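Local structure of putative uncharacterized protein (4JVS) at residues E252-P257 and R296-Q301; S242-A247 and D277-G282; N93-F98 and S119-H124. The protein probably stimulates GTP hydrolysis by a small GTPase, this chain being the GAP domain of a larger Legionella effector of the Dot/Icm secretion system. All coordinates share one frame; numbering follows the deposited sequence.

Interaction 1: residues E252-P257 and R296-Q301; sequences EELNAP and RNKICQ
L254 lays its CD2 methyl over the base of two neighbouring side chains of helix 292-306, K298 and I299. CD2 comes to 3.5 Å from CG1 of I299 and 3.7 Å from CB of K298, so one branch of the leucine, running at a slant to both partners, fills the angle between two successive side chains of the helix. In I299 the CG1 branch stands beside the backbone N (chi1 -72°), which brings it round to L254 although the CB does not point straight at it. K298 contributes its CB, at the root of the chain.

L254 belongs to the type I turn from E253 to A256, next to the C-terminal part of helix 243-253, with A256 N bonded to E253 O at 2.9 Å. Within that turn N255 sends its ND2 to OE2 of E252 (3.1 Å), approaching from above the carboxylate plane, while Y116 steadies the acid through a hydrogen bond to OE1. L254 also touches I263 and W302, and I299 reaches W273, which places the contact among the helices of the C-terminal GAP subdomain.

Leucine suits the site because its branched end can meet two side chains at once, and isoleucine answers with a buried CG1. With no hydrogen bond or salt bridge across the segments, the contact probably depends on shape and exclusion of water, direction coming from the hydrogen bond of N255 OD1 to K295 beside it.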
ATOM      1  N   GLU A 252      -8.837   3.458 -16.245  1.00 36.45           N
ATOM      2  CA  GLU A 252      -9.380   2.263 -15.622  1.00 37.51           C
ATOM      3  C   GLU A 252     -10.033   1.378 -16.679  1.00 41.00           C
ATOM      4  O   GLU A 252      -9.831   0.164 -16.697  1.00 42.24           O
ATOM      5  CB  GLU A 252     -10.389   2.655 -14.536  1.00 36.78           C
ATOM      6  CG  GLU A 252     -10.815   1.523 -13.611  1.00 35.36           C
ATOM      7  CD  GLU A 252      -9.660   0.910 -12.845  1.00 36.20           C
ATOM      8  OE1 GLU A 252      -8.886   1.666 -12.201  1.00 36.44           O
ATOM      9  OE2 GLU A 252      -9.526  -0.334 -12.898  1.00 36.48           O
ATOM     10  N   GLU A 253     -10.799   2.003 -17.570  1.00 42.52           N
ATOM     11  CA  GLU A 253     -11.530   1.292 -18.617  1.00 41.41           C
ATOM     12  C   GLU A 253     -10.609   0.525 -19.572  1.00 39.76           C
ATOM     13  O   GLU A 253     -10.970  -0.532 -20.068  1.00 42.51           O
ATOM     14  CB  GLU A 253     -12.442   2.265 -19.381  1.00 41.07           C
ATOM     15  CG  GLU A 253     -13.593   2.826 -18.539  1.00 40.20           C
ATOM     16  CD  GLU A 253     -14.501   1.733 -18.003  1.00 43.54           C
ATOM     17  OE1 GLU A 253     -14.805   0.789 -18.757  1.00 46.63           O
ATOM     18  OE2 GLU A 253     -14.910   1.797 -16.825  1.00 44.34           O
ATOM     19  N   LEU A 254      -9.414   1.051 -19.808  1.00 40.77           N
ATOM     20  CA  LEU A 254      -8.418   0.385 -20.653  1.00 40.94           C
ATOM     21  C   LEU A 254      -7.936  -0.976 -20.119  1.00 41.12           C
ATOM     22  O   LEU A 254      -7.358  -1.777 -20.864  1.00 43.99           O
ATOM     23  CB  LEU A 254      -7.227   1.319 -20.905  1.00 36.72           C
ATOM     24  CG  LEU A 254      -7.181   1.953 -22.299  1.00 38.66           C
ATOM     25  CD1 LEU A 254      -8.571   2.113 -22.868  1.00 45.09           C
ATOM     26  CD2 LEU A 254      -6.496   3.294 -22.255  1.00 42.43           C
ATOM     27  N   ASN A 255      -8.175  -1.236 -18.836  1.00 39.31           N
ATOM     28  CA  ASN A 255      -7.920  -2.550 -18.252  1.00 39.13           C
ATOM     29  C   ASN A 255      -8.862  -3.636 -18.798  1.00 44.42           C
ATOM     30  O   ASN A 255      -8.627  -4.837 -18.617  1.00 43.11           O
ATOM     31  CB  ASN A 255      -8.037  -2.484 -16.730  1.00 37.66           C
ATOM     32  CG  ASN A 255      -6.987  -1.595 -16.102  1.00 37.69           C
ATOM     33  OD1 ASN A 255      -5.868  -1.496 -16.601  1.00 38.92           O
ATOM     34  ND2 ASN A 255      -7.338  -0.947 -14.996  1.00 38.43           N
ATOM     35  N   ALA A 256      -9.931  -3.201 -19.460  1.00 45.76           N
ATOM     36  CA  ALA A 256     -10.914  -4.112 -20.041  1.00 48.24           C
ATOM     37  C   ALA A 256     -10.574  -4.428 -21.498  1.00 51.74           C
ATOM     38  O   ALA A 256     -10.104  -3.553 -22.235  1.00 50.52           O
ATOM     39  CB  ALA A 256     -12.325  -3.521 -19.924  1.00 44.50           C
ATOM     40  N   PRO A 257     -10.839  -5.677 -21.925  1.00 56.37           N
ATOM     41  CA  PRO A 257     -10.411  -6.176 -23.240  1.00 58.72           C
ATOM     42  C   PRO A 257     -11.224  -5.592 -24.395  1.00 59.72           C
ATOM     43  O   PRO A 257     -10.822  -5.721 -25.556  1.00 59.81           O
ATOM     44  CB  PRO A 257     -10.677  -7.678 -23.137  1.00 58.22           C
ATOM     45  CG  PRO A 257     -11.872  -7.768 -22.221  1.00 59.27           C
ATOM     46  CD  PRO A 257     -11.682  -6.660 -21.210  1.00 55.96           C
ATOM     47  N   ARG A 296      -2.217   6.281 -22.428  1.00 41.09           N
ATOM     48  CA  ARG A 296      -2.445   7.583 -22.979  1.00 42.65           C
ATOM     49  C   ARG A 296      -2.525   7.520 -24.487  1.00 43.72           C
ATOM     50  O   ARG A 296      -3.319   8.198 -25.096  1.00 42.86           O
ATOM     51  CB  ARG A 296      -1.328   8.498 -22.536  1.00 45.53           C
ATOM     52  CG  ARG A 296      -1.593   9.939 -22.688  1.00 49.26           C
ATOM     53  CD  ARG A 296      -0.433  10.729 -22.235  1.00 51.19           C
ATOM     54  NE  ARG A 296      -0.297  10.643 -20.794  1.00 58.86           N
ATOM     55  CZ  ARG A 296       0.755  10.176 -20.127  1.00 59.77           C
ATOM     56  NH1 ARG A 296       1.837   9.724 -20.750  1.00 50.29           N
ATOM     57  NH2 ARG A 296       0.713  10.178 -18.803  1.00 55.05           N
ATOM     58  N   ASN A 297      -1.694   6.685 -25.083  1.00 42.88           N
ATOM     59  CA  ASN A 297      -1.728   6.474 -26.528  1.00 43.22           C
ATOM     60  C   ASN A 297      -3.035   5.870 -27.037  1.00 46.04           C
ATOM     61  O   ASN A 297      -3.601   6.359 -28.013  1.00 47.05           O
ATOM     62  CB  ASN A 297      -0.535   5.637 -26.990  1.00 44.51           C
ATOM     63  CG  ASN A 297       0.770   6.402 -26.911  1.00 55.15           C
ATOM     64  OD1 ASN A 297       0.768   7.632 -26.927  1.00 61.28           O
ATOM     65  ND2 ASN A 297       1.891   5.683 -26.820  1.00 56.98           N
ATOM     66  N   LYS A 298      -3.496   4.809 -26.373  1.00 44.87           N
ATOM     67  CA  LYS A 298      -4.787   4.174 -26.657  1.00 41.95           C
ATOM     68  C   LYS A 298      -5.928   5.186 -26.609  1.00 43.39           C
ATOM     69  O   LYS A 298      -6.754   5.247 -27.504  1.00 45.57           O
ATOM     70  CB  LYS A 298      -5.054   3.067 -25.635  1.00 40.58           C
ATOM     71  CG  LYS A 298      -5.062   1.648 -26.187  1.00 46.58           C
ATOM     72  CD  LYS A 298      -6.444   1.219 -26.670  1.00 47.72           C
ATOM     73  CE  LYS A 298      -6.482  -0.275 -27.040  1.00 53.70           C
ATOM     74  NZ  LYS A 298      -6.471  -1.198 -25.858  1.00 49.31           N
ATOM     75  N   ILE A 299      -5.961   5.978 -25.547  1.00 44.09           N
ATOM     76  CA  ILE A 299      -7.015   6.960 -25.342  1.00 44.62           C
ATOM     77  C   ILE A 299      -7.076   7.974 -26.484  1.00 46.05           C
ATOM     78  O   ILE A 299      -8.153   8.304 -26.970  1.00 46.65           O
ATOM     79  CB  ILE A 299      -6.823   7.678 -23.991  1.00 46.83           C
ATOM     80  CG1 ILE A 299      -7.156   6.729 -22.837  1.00 41.73           C
ATOM     81  CG2 ILE A 299      -7.670   8.935 -23.922  1.00 47.54           C
ATOM     82  CD1 ILE A 299      -6.732   7.248 -21.488  1.00 41.02           C
ATOM     83  N   CYS A 300      -5.917   8.450 -26.925  1.00 49.72           N
ATOM     84  CA  CYS A 300      -5.854   9.375 -28.056  1.00 49.58           C
ATOM     85  C   CYS A 300      -6.281   8.705 -29.357  1.00 48.16           C
ATOM     86  O   CYS A 300      -7.049   9.271 -30.124  1.00 50.48           O
ATOM     87  CB  CYS A 300      -4.452   9.988 -28.192  1.00 50.89           C
ATOM     88  SG  CYS A 300      -3.987  11.034 -26.786  1.00 52.33           S
ATOM     89  N   GLN A 301      -5.791   7.493 -29.603  1.00 49.11           N
ATOM     90  CA  GLN A 301      -6.163   6.766 -30.812  1.00 51.12           C
ATOM     91  C   GLN A 301      -7.657   6.408 -30.821  1.00 50.17           C
ATOM     92  O   GLN A 301      -8.219   6.092 -31.867  1.00 52.73           O
ATOM     93  CB  GLN A 301      -5.294   5.505 -30.998  1.00 52.16           C
ATOM     94  CG  GLN A 301      -3.786   5.769 -31.223  1.00 58.83           C
ATOM     95  CD  GLN A 301      -3.431   6.318 -32.617  1.00 63.75           C
ATOM     96  OE1 GLN A 301      -4.291   6.809 -33.349  1.00 64.26           O
ATOM     97  NE2 GLN A 301      -2.150   6.227 -32.980  1.00 64.79           N
TER

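Interaction 2: residues S242-A247 and D277-G282; sequences SGDQLA and DDSLNG
The carboxylate of D244, the flat group at this contact, is engaged through both oxygens: OD1 lies against the hydroxyl of S279, and OD2 accepts from the backbone N of A106. F285 also packs beside D244. S279 OG is the donor to D244 OD1, in a hydrogen bond modelled too short (2.4 Å) for its length to be relied on. D244 CG lies beside its own backbone N (chi1 -81°), and this swings the acid toward S279 even though its CB does not aim there. The second flat group, the amide of Q245, caps its own helix through OE1 and reaches Y112 O through NE2; OE1 receives S242 N at 3.1 Å in the carbonyl plane, on a lone pair.

That bond to S242 is half of a capping box. S242 is the N-cap of helix 243-253, and its OG accepts from Q245 N over 2.9 Å, with a nearly straight angle of 170°. Serine suits the position because its short hydroxyl can replace the missing carbonyl acceptor of the first turn.

G243 and S279 have the closest backbones, their CA atoms 5.4 Å apart, and small residues let helices 243-253 and 271-280 come this near. A turn further on, the methyl CB of A247 packs on S279 CB at 4.2 Å.

Aspartate near the start of a helix lies where the helix dipole would probably stabilise its negative charge. D244 thus probably ties helix 271-280, through S279, to A106 of strand 106-107.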
ATOM      1  N   SER A 242     -14.396  16.332 -12.737  1.00 42.03           N
ATOM      2  CA  SER A 242     -13.176  17.040 -13.097  1.00 43.24           C
ATOM      3  C   SER A 242     -12.451  16.268 -14.181  1.00 42.83           C
ATOM      4  O   SER A 242     -12.813  15.135 -14.489  1.00 42.34           O
ATOM      5  CB  SER A 242     -12.253  17.167 -11.888  1.00 46.31           C
ATOM      6  OG  SER A 242     -11.539  15.956 -11.675  1.00 44.72           O
ATOM      7  N   GLY A 243     -11.411  16.878 -14.740  1.00 48.31           N
ATOM      8  CA  GLY A 243     -10.614  16.229 -15.763  1.00 46.47           C
ATOM      9  C   GLY A 243      -9.908  15.047 -15.149  1.00 43.45           C
ATOM     10  O   GLY A 243      -9.847  13.971 -15.739  1.00 43.75           O
ATOM     11  N   ASP A 244      -9.382  15.257 -13.950  1.00 40.15           N
ATOM     12  CA  ASP A 244      -8.707  14.193 -13.224  1.00 41.45           C
ATOM     13  C   ASP A 244      -9.613  12.981 -12.969  1.00 41.33           C
ATOM     14  O   ASP A 244      -9.190  11.837 -13.134  1.00 41.56           O
ATOM     15  CB  ASP A 244      -8.162  14.715 -11.901  1.00 41.77           C
ATOM     16  CG  ASP A 244      -6.845  15.450 -12.058  1.00 42.06           C
ATOM     17  OD1 ASP A 244      -6.381  15.626 -13.207  1.00 39.78           O
ATOM     18  OD2 ASP A 244      -6.279  15.868 -11.022  1.00 39.35           O
ATOM     19  N   GLN A 245     -10.851  13.240 -12.552  1.00 39.98           N
ATOM     20  CA  GLN A 245     -11.834  12.182 -12.359  1.00 37.42           C
ATOM     21  C   GLN A 245     -12.076  11.434 -13.679  1.00 40.85           C
ATOM     22  O   GLN A 245     -12.141  10.194 -13.717  1.00 40.91           O
ATOM     23  CB  GLN A 245     -13.147  12.760 -11.813  1.00 36.03           C
ATOM     24  CG  GLN A 245     -13.314  12.685 -10.294  1.00 37.82           C
ATOM     25  CD  GLN A 245     -14.523  13.476  -9.778  1.00 41.65           C
ATOM     26  OE1 GLN A 245     -15.025  14.377 -10.450  1.00 41.77           O
ATOM     27  NE2 GLN A 245     -14.991  13.134  -8.583  1.00 40.20           N
ATOM     28  N   LEU A 246     -12.191  12.190 -14.766  1.00 38.80           N
ATOM     29  CA  LEU A 246     -12.513  11.609 -16.061  1.00 37.30           C
ATOM     30  C   LEU A 246     -11.369  10.748 -16.594  1.00 39.02           C
ATOM     31  O   LEU A 246     -11.594   9.649 -17.101  1.00 39.07           O
ATOM     32  CB  LEU A 246     -12.882  12.709 -17.064  1.00 39.63           C
ATOM     33  CG  LEU A 246     -14.222  13.441 -16.908  1.00 38.14           C
ATOM     34  CD1 LEU A 246     -14.256  14.671 -17.783  1.00 41.57           C
ATOM     35  CD2 LEU A 246     -15.373  12.532 -17.259  1.00 40.07           C
ATOM     36  N   ALA A 247     -10.144  11.258 -16.469  1.00 39.81           N
ATOM     37  CA  ALA A 247      -8.931  10.540 -16.864  1.00 37.44           C
ATOM     38  C   ALA A 247      -8.741   9.273 -16.037  1.00 37.59           C
ATOM     39  O   ALA A 247      -8.324   8.240 -16.564  1.00 37.42           O
ATOM     40  CB  ALA A 247      -7.715  11.441 -16.713  1.00 39.44           C
ATOM     41  N   ASP A 277      -8.192  15.630 -21.914  1.00 46.20           N
ATOM     42  CA  ASP A 277      -6.927  15.947 -22.568  1.00 47.31           C
ATOM     43  C   ASP A 277      -5.986  16.791 -21.703  1.00 49.48           C
ATOM     44  O   ASP A 277      -4.786  16.524 -21.642  1.00 50.22           O
ATOM     45  CB  ASP A 277      -7.166  16.642 -23.915  1.00 48.68           C
ATOM     46  CG  ASP A 277      -5.887  16.785 -24.738  1.00 54.25           C
ATOM     47  OD1 ASP A 277      -5.671  17.874 -25.327  1.00 53.45           O
ATOM     48  OD2 ASP A 277      -5.105  15.807 -24.804  1.00 52.96           O
ATOM     49  N   ASP A 278      -6.505  17.813 -21.036  1.00 49.17           N
ATOM     50  CA  ASP A 278      -5.600  18.671 -20.283  1.00 52.51           C
ATOM     51  C   ASP A 278      -5.228  18.082 -18.915  1.00 51.13           C
ATOM     52  O   ASP A 278      -4.321  18.578 -18.233  1.00 51.86           O
ATOM     53  CB  ASP A 278      -6.094  20.130 -20.219  1.00 57.33           C
ATOM     54  CG  ASP A 278      -7.386  20.284 -19.457  1.00 57.64           C
ATOM     55  OD1 ASP A 278      -7.497  19.754 -18.328  1.00 60.58           O
ATOM     56  OD2 ASP A 278      -8.290  20.956 -19.987  1.00 55.92           O
ATOM     57  N   SER A 279      -5.923  17.015 -18.529  1.00 50.54           N
ATOM     58  CA  SER A 279      -5.501  16.224 -17.379  1.00 48.03           C
ATOM     59  C   SER A 279      -4.435  15.214 -17.800  1.00 46.43           C
ATOM     60  O   SER A 279      -3.466  14.993 -17.081  1.00 48.39           O
ATOM     61  CB  SER A 279      -6.685  15.521 -16.727  1.00 46.21           C
ATOM     62  OG  SER A 279      -6.989  16.109 -15.473  1.00 47.09           O
ATOM     63  N   LEU A 280      -4.615  14.605 -18.967  1.00 44.96           N
ATOM     64  CA  LEU A 280      -3.599  13.725 -19.529  1.00 48.12           C
ATOM     65  C   LEU A 280      -2.288  14.477 -19.719  1.00 51.04           C
ATOM     66  O   LEU A 280      -1.210  13.905 -19.573  1.00 54.11           O
ATOM     67  CB  LEU A 280      -4.051  13.173 -20.879  1.00 48.15           C
ATOM     68  CG  LEU A 280      -5.070  12.042 -20.875  1.00 47.94           C
ATOM     69  CD1 LEU A 280      -5.743  11.950 -22.235  1.00 48.89           C
ATOM     70  CD2 LEU A 280      -4.383  10.746 -20.551  1.00 45.53           C
ATOM     71  N   ASN A 281      -2.401  15.762 -20.053  1.00 51.46           N
ATOM     72  CA  ASN A 281      -1.244  16.630 -20.255  1.00 51.19           C
ATOM     73  C   ASN A 281      -0.813  17.339 -18.973  1.00 52.68           C
ATOM     74  O   ASN A 281      -0.224  18.423 -19.015  1.00 53.49           O
ATOM     75  CB  ASN A 281      -1.545  17.666 -21.339  1.00 51.02           C
ATOM     76  CG  ASN A 281      -1.701  17.046 -22.721  1.00 52.35           C
ATOM     77  OD1 ASN A 281      -2.698  17.277 -23.406  1.00 52.10           O
ATOM     78  ND2 ASN A 281      -0.705  16.269 -23.144  1.00 52.53           N
ATOM     79  N   GLY A 282      -1.125  16.721 -17.837  1.00 52.22           N
ATOM     80  CA  GLY A 282      -0.748  17.247 -16.539  1.00 50.06           C
ATOM     81  C   GLY A 282       0.428  16.477 -15.983  1.00 50.32           C
ATOM     82  O   GLY A 282       1.228  15.935 -16.743  1.00 55.04           O
TER

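Interaction 3: residues N93-F98 and S119-H124; sequences NFFTAF and SVILRH
An Asx turn at N93, overlapping a type I beta turn from N93 to T96, shapes the loop that packs on helix 118-124 in the N-terminal GAP subdomain. Its touching partner on the helix is I121, whose CD1 methyl reaches N93 and F95 together. N93 OD1 accepts the backbone N of F95 at 3.0 Å, in the carbonyl plane and on a lone pair, so the asparagine fixes the turn with its own side chain. CG of N93 stands between the backbone N and the carbonyl carbon (chi1 51°), a placement that folds the amide back over the turn. Asparagine suits this site because its oxygen holds the loop while its ND2 serves neighbours: it donates to Y116 O and to the hydroxyl of Y141, so this buried nitrogen is well satisfied.

The side chains of N93 and I121 cross at about a right angle, with I121 CD1 3.5 Å from N93 ND2, a simple van der Waals contact. F95 and I121 instead run antiparallel, side by side. In I121 the CG1 branch lies beside the backbone N (chi1 -61°) and the chain then extends (chi2 164°), carrying CD1 out to the loop, while I121 CG2 comes to 4.1 Å from F95 CE2. A branched isoleucine can thus present two methyls to one aromatic ring.

The F95 ring also has aromatic neighbours. F94 CE1 lies 3.8 Å above one face of it, offset toward the rim, and W157 of helix 156-177 meets it edge-to-face; N93 OD1 lies at its edge, in plane. I121 touches the same tryptophan, along with F138 and Y141, so loop and helix share an apolar core. Within that core the methyl approaches the F95 ring obliquely, with I121 CD1 3.5 Å from F95 CE2.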
ATOM      1  N   ASN A  93     -20.629   2.772  -4.554  1.00 39.71           N
ATOM      2  CA  ASN A  93     -20.244   1.723  -3.623  1.00 39.42           C
ATOM      3  C   ASN A  93     -20.591   2.144  -2.210  1.00 39.22           C
ATOM      4  O   ASN A  93     -20.991   3.285  -1.973  1.00 38.95           O
ATOM      5  CB  ASN A  93     -18.751   1.408  -3.714  1.00 36.24           C
ATOM      6  CG  ASN A  93     -17.886   2.646  -3.614  1.00 36.77           C
ATOM      7  OD1 ASN A  93     -17.799   3.281  -2.566  1.00 39.47           O
ATOM      8  ND2 ASN A  93     -17.230   2.990  -4.710  1.00 36.75           N
ATOM      9  N   PHE A  94     -20.419   1.233  -1.264  1.00 36.84           N
ATOM     10  CA  PHE A  94     -20.849   1.525   0.086  1.00 34.06           C
ATOM     11  C   PHE A  94     -19.838   2.315   0.917  1.00 37.22           C
ATOM     12  O   PHE A  94     -20.025   2.476   2.129  1.00 40.43           O
ATOM     13  CB  PHE A  94     -21.349   0.264   0.802  1.00 35.02           C
ATOM     14  CG  PHE A  94     -20.393  -0.908   0.773  1.00 37.00           C
ATOM     15  CD1 PHE A  94     -19.072  -0.777   1.194  1.00 37.37           C
ATOM     16  CD2 PHE A  94     -20.843  -2.166   0.385  1.00 36.30           C
ATOM     17  CE1 PHE A  94     -18.206  -1.875   1.187  1.00 37.19           C
ATOM     18  CE2 PHE A  94     -19.989  -3.270   0.383  1.00 35.70           C
ATOM     19  CZ  PHE A  94     -18.667  -3.127   0.790  1.00 36.91           C
ATOM     20  N   PHE A  95     -18.783   2.817   0.269  1.00 37.63           N
ATOM     21  CA  PHE A  95     -17.745   3.591   0.972  1.00 40.35           C
ATOM     22  C   PHE A  95     -18.081   5.069   1.079  1.00 40.68           C
ATOM     23  O   PHE A  95     -17.458   5.792   1.855  1.00 40.54           O
ATOM     24  CB  PHE A  95     -16.387   3.454   0.285  1.00 38.16           C
ATOM     25  CG  PHE A  95     -15.832   2.064   0.302  1.00 36.81           C
ATOM     26  CD1 PHE A  95     -15.313   1.525   1.466  1.00 36.72           C
ATOM     27  CD2 PHE A  95     -15.819   1.299  -0.846  1.00 35.28           C
ATOM     28  CE1 PHE A  95     -14.799   0.251   1.480  1.00 37.70           C
ATOM     29  CE2 PHE A  95     -15.301   0.029  -0.836  1.00 34.45           C
ATOM     30  CZ  PHE A  95     -14.791  -0.498   0.326  1.00 35.38           C
ATOM     31  N   THR A  96     -19.065   5.497   0.289  1.00 43.01           N
ATOM     32  CA  THR A  96     -19.472   6.902   0.164  1.00 47.27           C
ATOM     33  C   THR A  96     -19.699   7.612   1.510  1.00 47.40           C
ATOM     34  O   THR A  96     -19.322   8.779   1.683  1.00 45.97           O
ATOM     35  CB  THR A  96     -20.710   7.026  -0.777  1.00 45.10           C
ATOM     36  OG1 THR A  96     -20.264   7.026  -2.140  1.00 42.75           O
ATOM     37  CG2 THR A  96     -21.520   8.298  -0.505  1.00 41.89           C
ATOM     38  N   ALA A  97     -20.278   6.887   2.464  1.00 45.53           N
ATOM     39  CA  ALA A  97     -20.506   7.401   3.813  1.00 45.02           C
ATOM     40  C   ALA A  97     -19.218   7.805   4.546  1.00 48.78           C
ATOM     41  O   ALA A  97     -19.260   8.555   5.525  1.00 48.96           O
ATOM     42  CB  ALA A  97     -21.268   6.377   4.629  1.00 43.23           C
ATOM     43  N   PHE A  98     -18.102   7.268   4.115  1.00 50.00           N
ATOM     44  CA  PHE A  98     -16.845   7.512   4.758  1.00 48.34           C
ATOM     45  C   PHE A  98     -15.945   8.410   3.958  1.00 51.24           C
ATOM     46  O   PHE A  98     -14.778   8.408   4.165  1.00 53.59           O
ATOM     47  CB  PHE A  98     -16.127   6.203   4.939  1.00 47.28           C
ATOM     48  CG  PHE A  98     -16.850   5.228   5.781  1.00 46.78           C
ATOM     49  CD1 PHE A  98     -16.866   5.360   7.124  1.00 50.53           C
ATOM     50  CD2 PHE A  98     -17.482   4.169   5.240  1.00 45.99           C
ATOM     51  CE1 PHE A  98     -17.502   4.505   7.890  1.00 47.95           C
ATOM     52  CE2 PHE A  98     -18.109   3.313   6.025  1.00 48.56           C
ATOM     53  CZ  PHE A  98     -18.118   3.493   7.356  1.00 50.02           C
ATOM     54  N   SER A 119     -15.603  -4.798  -5.711  1.00 32.99           N
ATOM     55  CA  SER A 119     -14.620  -5.804  -6.107  1.00 35.42           C
ATOM     56  C   SER A 119     -13.409  -5.229  -6.855  1.00 35.75           C
ATOM     57  O   SER A 119     -12.325  -5.816  -6.852  1.00 35.58           O
ATOM     58  CB  SER A 119     -15.279  -6.896  -6.955  1.00 37.23           C
ATOM     59  OG  SER A 119     -15.954  -7.836  -6.140  1.00 37.06           O
ATOM     60  N   VAL A 120     -13.592  -4.093  -7.510  1.00 33.88           N
ATOM     61  CA  VAL A 120     -12.468  -3.435  -8.165  1.00 36.88           C
ATOM     62  C   VAL A 120     -11.560  -2.764  -7.116  1.00 34.54           C
ATOM     63  O   VAL A 120     -10.332  -2.896  -7.147  1.00 34.57           O
ATOM     64  CB  VAL A 120     -12.953  -2.408  -9.187  1.00 33.48           C
ATOM     65  CG1 VAL A 120     -11.802  -1.937 -10.023  1.00 32.34           C
ATOM     66  CG2 VAL A 120     -14.023  -3.028 -10.062  1.00 34.80           C
ATOM     67  N   ILE A 121     -12.183  -2.051  -6.189  1.00 32.12           N
ATOM     68  CA  ILE A 121     -11.487  -1.489  -5.053  1.00 32.75           C
ATOM     69  C   ILE A 121     -10.714  -2.599  -4.333  1.00 36.31           C
ATOM     70  O   ILE A 121      -9.496  -2.480  -4.122  1.00 33.46           O
ATOM     71  CB  ILE A 121     -12.481  -0.789  -4.103  1.00 33.81           C
ATOM     72  CG1 ILE A 121     -13.185   0.357  -4.843  1.00 35.12           C
ATOM     73  CG2 ILE A 121     -11.771  -0.264  -2.862  1.00 34.39           C
ATOM     74  CD1 ILE A 121     -14.450   0.877  -4.175  1.00 33.91           C
ATOM     75  N   LEU A 122     -11.414  -3.683  -3.988  1.00 34.90           N
ATOM     76  CA  LEU A 122     -10.784  -4.834  -3.339  1.00 31.99           C
ATOM     77  C   LEU A 122      -9.556  -5.342  -4.096  1.00 33.87           C
ATOM     78  O   LEU A 122      -8.490  -5.536  -3.503  1.00 36.39           O
ATOM     79  CB  LEU A 122     -11.777  -5.971  -3.185  1.00 33.31           C
ATOM     80  CG  LEU A 122     -11.210  -7.197  -2.474  1.00 36.56           C
ATOM     81  CD1 LEU A 122     -10.848  -6.819  -1.040  1.00 35.21           C
ATOM     82  CD2 LEU A 122     -12.190  -8.381  -2.526  1.00 33.90           C
ATOM     83  N   ARG A 123      -9.672  -5.508  -5.387  1.00 33.70           N
ATOM     84  CA  ARG A 123      -8.539  -5.862  -6.196  1.00 36.09           C
ATOM     85  C   ARG A 123      -7.452  -4.844  -6.187  1.00 35.76           C
ATOM     86  O   ARG A 123      -6.313  -5.171  -6.252  1.00 35.74           O
ATOM     87  CB  ARG A 123      -8.987  -6.020  -7.619  1.00 35.16           C
ATOM     88  CG  ARG A 123      -9.568  -7.312  -7.964  1.00 37.59           C
ATOM     89  CD  ARG A 123     -10.083  -7.181  -9.332  1.00 39.47           C
ATOM     90  NE  ARG A 123     -10.776  -8.347  -9.835  1.00 42.95           N
ATOM     91  CZ  ARG A 123     -12.070  -8.382 -10.116  1.00 46.65           C
ATOM     92  NH1 ARG A 123     -12.613  -9.464 -10.604  1.00 45.77           N
ATOM     93  NH2 ARG A 123     -12.828  -7.341  -9.922  1.00 44.01           N
ATOM     94  N   HIS A 124      -7.811  -3.588  -6.157  1.00 32.62           N
ATOM     95  CA  HIS A 124      -6.819  -2.524  -6.208  1.00 31.05           C
ATOM     96  C   HIS A 124      -5.958  -2.457  -4.963  1.00 32.23           C
ATOM     97  O   HIS A 124      -4.740  -2.269  -5.047  1.00 33.62           O
ATOM     98  CB  HIS A 124      -7.494  -1.174  -6.431  1.00 32.87           C
ATOM     99  CG  HIS A 124      -7.670  -0.823  -7.872  1.00 34.26           C
ATOM    100  ND1 HIS A 124      -6.886  -1.362  -8.868  1.00 36.01           N
ATOM    101  CD2 HIS A 124      -8.547   0.004  -8.490  1.00 34.98           C
ATOM    102  CE1 HIS A 124      -7.274  -0.886 -10.038  1.00 37.28           C
ATOM    103  NE2 HIS A 124      -8.279  -0.053  -9.836  1.00 37.17           N
TER

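In the fold
Interactions 1 and 2 both draw on helix 243-253, near its end and at its start, with centres about 14 Å apart; they meet where I299 CG2 packs on L280 CD1 at 4.0 Å. Their segments alternate along the chain, knitting three helices of the C-terminal subdomain. Interaction 3 belongs to the N-terminal subdomain, and its centre lies about 22 Å from each of the others. It meets interaction 1 through a probable hydrogen bond between E252 OE1 and H124 NE2 (3.0 Å), a link between the two subdomains, but stays about 10 Å from interaction 2 at the nearest atoms. The D244 side chain of interaction 2 is about 13 Å from the bound GDP.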